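Local coordinates for 3-oxoacyl-[acyl-carrier protein] synthase (Thermus thermophilus, PDB 1UB7), which probably catalyses the condensation of acetyl-CoA with malonyl-ACP that initiates fatty acid synthesis, at residues Tyr10-Phe21 / Ile38-Glu48. Numbering follows the deposited sequence.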
loop_
_atom_site.group_PDB
_atom_site.type_symbol
_atom_site.label_atom_id
_atom_site.label_comp_id
_atom_site.label_asym_id
_atom_site.label_seq_id
_atom_site.Cartn_x
_atom_site.Cartn_y
_atom_site.Cartn_z
ATOM N N TYR A 10 -5.676 -20.104 1.938
ATOM C CA TYR A 10 -7.063 -20.498 1.722
ATOM C C TYR A 10 -7.490 -20.228 0.291
ATOM O O TYR A 10 -7.000 -19.293 -0.338
ATOM C CB TYR A 10 -7.960 -19.673 2.654
ATOM C CG TYR A 10 -9.451 -19.741 2.354
ATOM C CD1 TYR A 10 -10.257 -20.732 2.926
ATOM C CD2 TYR A 10 -10.067 -18.785 1.535
ATOM C CE1 TYR A 10 -11.639 -20.760 2.696
ATOM C CE2 TYR A 10 -11.445 -18.805 1.300
ATOM C CZ TYR A 10 -12.220 -19.795 1.888
ATOM O OH TYR A 10 -13.578 -19.813 1.695
ATOM N N VAL A 11 -8.384 -21.059 -0.233
ATOM C CA VAL A 11 -8.928 -20.831 -1.570
ATOM C C VAL A 11 -10.403 -21.013 -1.398
ATOM O O VAL A 11 -10.842 -21.780 -0.550
ATOM C CB VAL A 11 -8.451 -21.837 -2.638
ATOM C CG1 VAL A 11 -7.082 -21.439 -3.160
ATOM C CG2 VAL A 11 -8.446 -23.242 -2.074
ATOM N N PRO A 12 -11.202 -20.282 -2.172
ATOM C CA PRO A 12 -12.642 -20.469 -2.004
ATOM C C PRO A 12 -13.025 -21.924 -2.316
ATOM O O PRO A 12 -12.296 -22.646 -3.005
ATOM C CB PRO A 12 -13.236 -19.472 -2.996
ATOM C CG PRO A 12 -12.210 -18.396 -3.048
ATOM C CD PRO A 12 -10.912 -19.173 -3.092
ATOM N N GLU A 13 -14.178 -22.328 -1.797
ATOM C CA GLU A 13 -14.719 -23.673 -1.949
ATOM C C GLU A 13 -15.189 -24.015 -3.370
ATOM O O GLU A 13 -14.931 -25.108 -3.869
ATOM C CB GLU A 13 -15.873 -23.825 -0.963
ATOM C CG GLU A 13 -16.563 -25.162 -0.939
ATOM C CD GLU A 13 -17.763 -25.148 -0.004
ATOM O OE1 GLU A 13 -17.591 -24.785 1.183
ATOM O OE2 GLU A 13 -18.876 -25.493 -0.457
ATOM N N ARG A 14 -15.869 -23.080 -4.018
ATOM C CA ARG A 14 -16.379 -23.306 -5.366
ATOM C C ARG A 14 -15.301 -23.439 -6.445
ATOM O O ARG A 14 -14.486 -22.533 -6.649
ATOM C CB ARG A 14 -17.353 -22.185 -5.737
ATOM C CG ARG A 14 -17.822 -22.178 -7.181
ATOM C CD ARG A 14 -19.335 -21.961 -7.231
ATOM N NE ARG A 14 -19.772 -21.208 -8.407
ATOM C CZ ARG A 14 -21.038 -20.881 -8.660
ATOM N NH1 ARG A 14 -22.004 -21.245 -7.821
ATOM N NH2 ARG A 14 -21.342 -20.176 -9.746
ATOM N N VAL A 15 -15.319 -24.575 -7.143
ATOM C CA VAL A 15 -14.358 -24.851 -8.212
ATOM C C VAL A 15 -14.949 -24.536 -9.589
ATOM O O VAL A 15 -16.169 -24.575 -9.784
ATOM C CB VAL A 15 -13.916 -26.336 -8.210
ATOM C CG1 VAL A 15 -12.882 -26.578 -9.304
ATOM C CG2 VAL A 15 -13.341 -26.714 -6.854
ATOM N N MET A 16 -14.077 -24.213 -10.538
ATOM C CA MET A 16 -14.512 -23.918 -11.890
ATOM C C MET A 16 -13.557 -24.551 -12.893
ATOM O O MET A 16 -12.433 -24.082 -13.093
ATOM C CB MET A 16 -14.599 -22.414 -12.113
ATOM C CG MET A 16 -15.557 -22.062 -13.230
ATOM S SD MET A 16 -16.138 -20.375 -13.158
ATOM C CE MET A 16 -16.198 -19.950 -14.885
ATOM N N THR A 17 -14.029 -25.632 -13.512
ATOM C CA THR A 17 -13.265 -26.397 -14.495
ATOM C C THR A 17 -13.246 -25.726 -15.861
ATOM O O THR A 17 -14.102 -24.887 -16.168
ATOM C CB THR A 17 -13.861 -27.804 -14.660
ATOM O OG1 THR A 17 -15.228 -27.693 -15.082
ATOM C CG2 THR A 17 -13.811 -28.563 -13.339
ATOM N N ASN A 18 -12.262 -26.096 -16.679
ATOM C CA ASN A 18 -12.156 -25.529 -18.016
ATOM C C ASN A 18 -13.468 -25.846 -18.720
ATOM O O ASN A 18 -13.940 -25.073 -19.551
ATOM C CB ASN A 18 -10.978 -26.135 -18.789
ATOM C CG ASN A 18 -9.618 -25.743 -18.208
ATOM O OD1 ASN A 18 -9.421 -24.622 -17.734
ATOM N ND2 ASN A 18 -8.670 -26.664 -18.270
ATOM N N ALA A 19 -14.052 -26.987 -18.362
ATOM C CA ALA A 19 -15.329 -27.417 -18.923
ATOM C C ALA A 19 -16.352 -26.311 -18.672
ATOM O O ALA A 19 -17.072 -25.891 -19.587
ATOM C CB ALA A 19 -15.780 -28.719 -18.256
ATOM N N ASP A 20 -16.399 -25.842 -17.425
ATOM C CA ASP A 20 -17.303 -24.770 -17.019
ATOM C C ASP A 20 -17.169 -23.561 -17.943
ATOM O O ASP A 20 -18.114 -22.789 -18.119
ATOM C CB ASP A 20 -17.003 -24.348 -15.581
ATOM C CG ASP A 20 -17.556 -25.318 -14.563
ATOM O OD1 ASP A 20 -18.793 -25.496 -14.527
ATOM O OD2 ASP A 20 -16.757 -25.898 -13.796
ATOM N N PHE A 21 -15.983 -23.402 -18.520
ATOM C CA PHE A 21 -15.713 -22.301 -19.433
ATOM C C PHE A 21 -16.115 -22.664 -20.866
ATOM O O PHE A 21 -16.500 -21.792 -21.649
ATOM C CB PHE A 21 -14.227 -21.920 -19.373
ATOM C CG PHE A 21 -13.849 -21.124 -18.145
ATOM C CD1 PHE A 21 -14.235 -19.790 -18.017
ATOM C CD2 PHE A 21 -13.104 -21.710 -17.116
ATOM C CE1 PHE A 21 -13.883 -19.051 -16.887
ATOM C CE2 PHE A 21 -12.747 -20.979 -15.979
ATOM C CZ PHE A 21 -13.138 -19.649 -15.866
ATOM N N ILE A 38 -3.546 -24.293 -16.968
ATOM C CA ILE A 38 -4.602 -24.336 -15.966
ATOM C C ILE A 38 -5.739 -25.300 -16.291
ATOM O O ILE A 38 -6.247 -25.326 -17.414
ATOM C CB ILE A 38 -5.185 -22.929 -15.745
ATOM C CG1 ILE A 38 -4.045 -21.955 -15.444
ATOM C CG2 ILE A 38 -6.178 -22.952 -14.601
ATOM C CD1 ILE A 38 -4.440 -20.504 -15.486
ATOM N N LYS A 39 -6.125 -26.084 -15.286
ATOM C CA LYS A 39 -7.204 -27.064 -15.404
ATOM C C LYS A 39 -8.433 -26.614 -14.616
ATOM O O LYS A 39 -9.564 -26.784 -15.071
ATOM C CB LYS A 39 -6.741 -28.436 -14.898
ATOM C CG LYS A 39 -5.665 -29.085 -15.756
ATOM C CD LYS A 39 -5.158 -30.378 -15.137
ATOM C CE LYS A 39 -4.086 -31.026 -16.001
ATOM N NZ LYS A 39 -3.540 -32.267 -15.373
ATOM N N GLU A 40 -8.210 -26.059 -13.425
ATOM C CA GLU A 40 -9.310 -25.568 -12.592
ATOM C C GLU A 40 -8.806 -24.392 -11.776
ATOM O O GLU A 40 -7.599 -24.179 -11.667
ATOM C CB GLU A 40 -9.801 -26.623 -11.588
ATOM C CG GLU A 40 -9.810 -28.072 -12.038
ATOM C CD GLU A 40 -10.332 -29.002 -10.946
ATOM O OE1 GLU A 40 -9.906 -28.850 -9.776
ATOM O OE2 GLU A 40 -11.161 -29.887 -11.258
ATOM N N ARG A 41 -9.746 -23.643 -11.204
ATOM C CA ARG A 41 -9.438 -22.505 -10.343
ATOM C C ARG A 41 -10.606 -22.357 -9.367
ATOM O O ARG A 41 -11.708 -22.842 -9.634
ATOM C CB ARG A 41 -9.249 -21.211 -11.157
ATOM C CG ARG A 41 -10.527 -20.582 -11.719
ATOM C CD ARG A 41 -10.482 -20.581 -13.234
ATOM N NE ARG A 41 -10.500 -21.949 -13.738
ATOM C CZ ARG A 41 -9.962 -22.344 -14.886
ATOM N NH1 ARG A 41 -9.345 -21.475 -15.677
ATOM N NH2 ARG A 41 -10.041 -23.621 -15.236
ATOM N N ARG A 42 -10.359 -21.702 -8.235
ATOM C CA ARG A 42 -11.386 -21.492 -7.222
ATOM C C ARG A 42 -12.027 -20.121 -7.379
ATOM O O ARG A 42 -11.382 -19.191 -7.832
ATOM C CB ARG A 42 -10.774 -21.633 -5.828
ATOM C CG ARG A 42 -10.105 -22.975 -5.589
ATOM C CD ARG A 42 -11.028 -24.129 -5.969
ATOM N NE ARG A 42 -10.462 -25.416 -5.576
ATOM C CZ ARG A 42 -10.552 -25.938 -4.352
ATOM N NH1 ARG A 42 -11.195 -25.286 -3.389
ATOM N NH2 ARG A 42 -9.991 -27.111 -4.083
ATOM N N VAL A 43 -13.300 -20.002 -7.016
ATOM C CA VAL A 43 -14.018 -18.729 -7.131
ATOM C C VAL A 43 -14.741 -18.399 -5.821
ATOM O O VAL A 43 -15.463 -19.236 -5.266
ATOM C CB VAL A 43 -15.050 -18.769 -8.294
ATOM C CG1 VAL A 43 -15.743 -17.417 -8.441
ATOM C CG2 VAL A 43 -14.346 -19.147 -9.599
ATOM N N ALA A 44 -14.545 -17.173 -5.338
ATOM C CA ALA A 44 -15.150 -16.733 -4.081
ATOM C C ALA A 44 -16.669 -16.761 -4.116
ATOM O O ALA A 44 -17.281 -16.433 -5.135
ATOM C CB ALA A 44 -14.666 -15.324 -3.734
ATOM N N ALA A 45 -17.278 -17.143 -2.998
ATOM C CA ALA A 45 -18.731 -17.186 -2.933
ATOM C C ALA A 45 -19.275 -15.791 -3.253
ATOM O O ALA A 45 -18.541 -14.798 -3.209
ATOM C CB ALA A 45 -19.185 -17.636 -1.557
ATOM N N GLU A 46 -20.564 -15.723 -3.568
ATOM C CA GLU A 46 -21.205 -14.469 -3.937
ATOM C C GLU A 46 -20.917 -13.307 -2.990
ATOM O O GLU A 46 -20.610 -12.198 -3.430
ATOM C CB GLU A 46 -22.715 -14.669 -4.032
ATOM C CG GLU A 46 -23.442 -13.521 -4.721
ATOM C CD GLU A 46 -24.940 -13.544 -4.466
ATOM O OE1 GLU A 46 -25.549 -14.629 -4.596
ATOM O OE2 GLU A 46 -25.506 -12.474 -4.139
ATOM N N ASP A 47 -21.025 -13.557 -1.692
ATOM C CA ASP A 47 -20.789 -12.518 -0.706
ATOM C C ASP A 47 -19.470 -12.753 0.034
ATOM O O ASP A 47 -19.365 -12.499 1.238
ATOM C CB ASP A 47 -21.946 -12.507 0.280
ATOM C CG ASP A 47 -22.097 -13.838 0.996
ATOM O OD1 ASP A 47 -21.634 -14.865 0.446
ATOM O OD2 ASP A 47 -22.679 -13.867 2.101
ATOM N N GLU A 48 -18.466 -13.250 -0.680
ATOM C CA GLU A 48 -17.163 -13.500 -0.077
ATOM C C GLU A 48 -16.155 -12.595 -0.765
ATOM O O GLU A 48 -15.881 -12.769 -1.947
ATOM C CB GLU A 48 -16.775 -14.965 -0.270
ATOM C CG GLU A 48 -15.407 -15.339 0.258
ATOM C CD GLU A 48 -15.094 -16.823 0.069
ATOM O OE1 GLU A 48 -15.432 -17.365 -1.004
ATOM O OE2 GLU A 48 -14.497 -17.444 0.981
#
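V15 faces R42 as a non-hydrogen-bonded pair where strands 14-17 and 40-43 run antiparallel, their axes 4.6 Å apart, with V43 N donating to R14 O and M16 N to R41 O on the two flanks. R41 turns back on the opposite strand: its CG sits between the backbone N and the carbonyl carbon (chi1 74°), and bends at chi2 and chi3 bring the guanidinium against the start of helix 18-22, beside N18 and F21. There NE donates to M16 O at 2.9 Å, while NH2 reaches N18 OD1 at 2.8 Å, from above the amide's carbonyl plane, and more weakly M16 O. One face of this guanidinium lies against I38 CG2 and the other receives F21 CE2, 3.2 Å above its plane. Were R41 replaced by an alanine, N18 OD1 would probably lose this donor and a gap would be likely to open between F21 and I38. The N18 amide donates through ND2 to I38 O, on an in-plane lone pair, and to D29 OD1.

The two strands form a small antiparallel sheet of their own beside the five-layered thiolase-like core of this FabH-family enzyme, and the I38 side chain, just before strand 40-43, lies about 6 Å from that of N276, a predicted active-site residue. T17 and D20 make a capping box at the turn into helix 18-22.

On the face shared by V15 and R42, the R42 guanidinium is flanked by V11 CG2 over one side and V15 CG2 over the other, while NH1 donates nearly in its own plane to P12 O at 2.9 Å. P12 CG rests on A44 CB. Farther along, Y10 OH donates to the syn lone pair of E48 OE2 at 2.6 Å, ring and carboxylate planes 72° apart; the same oxygen forms a salt bridge with K56 of helix 50-64, and E48 OE1 accepts from A45 N.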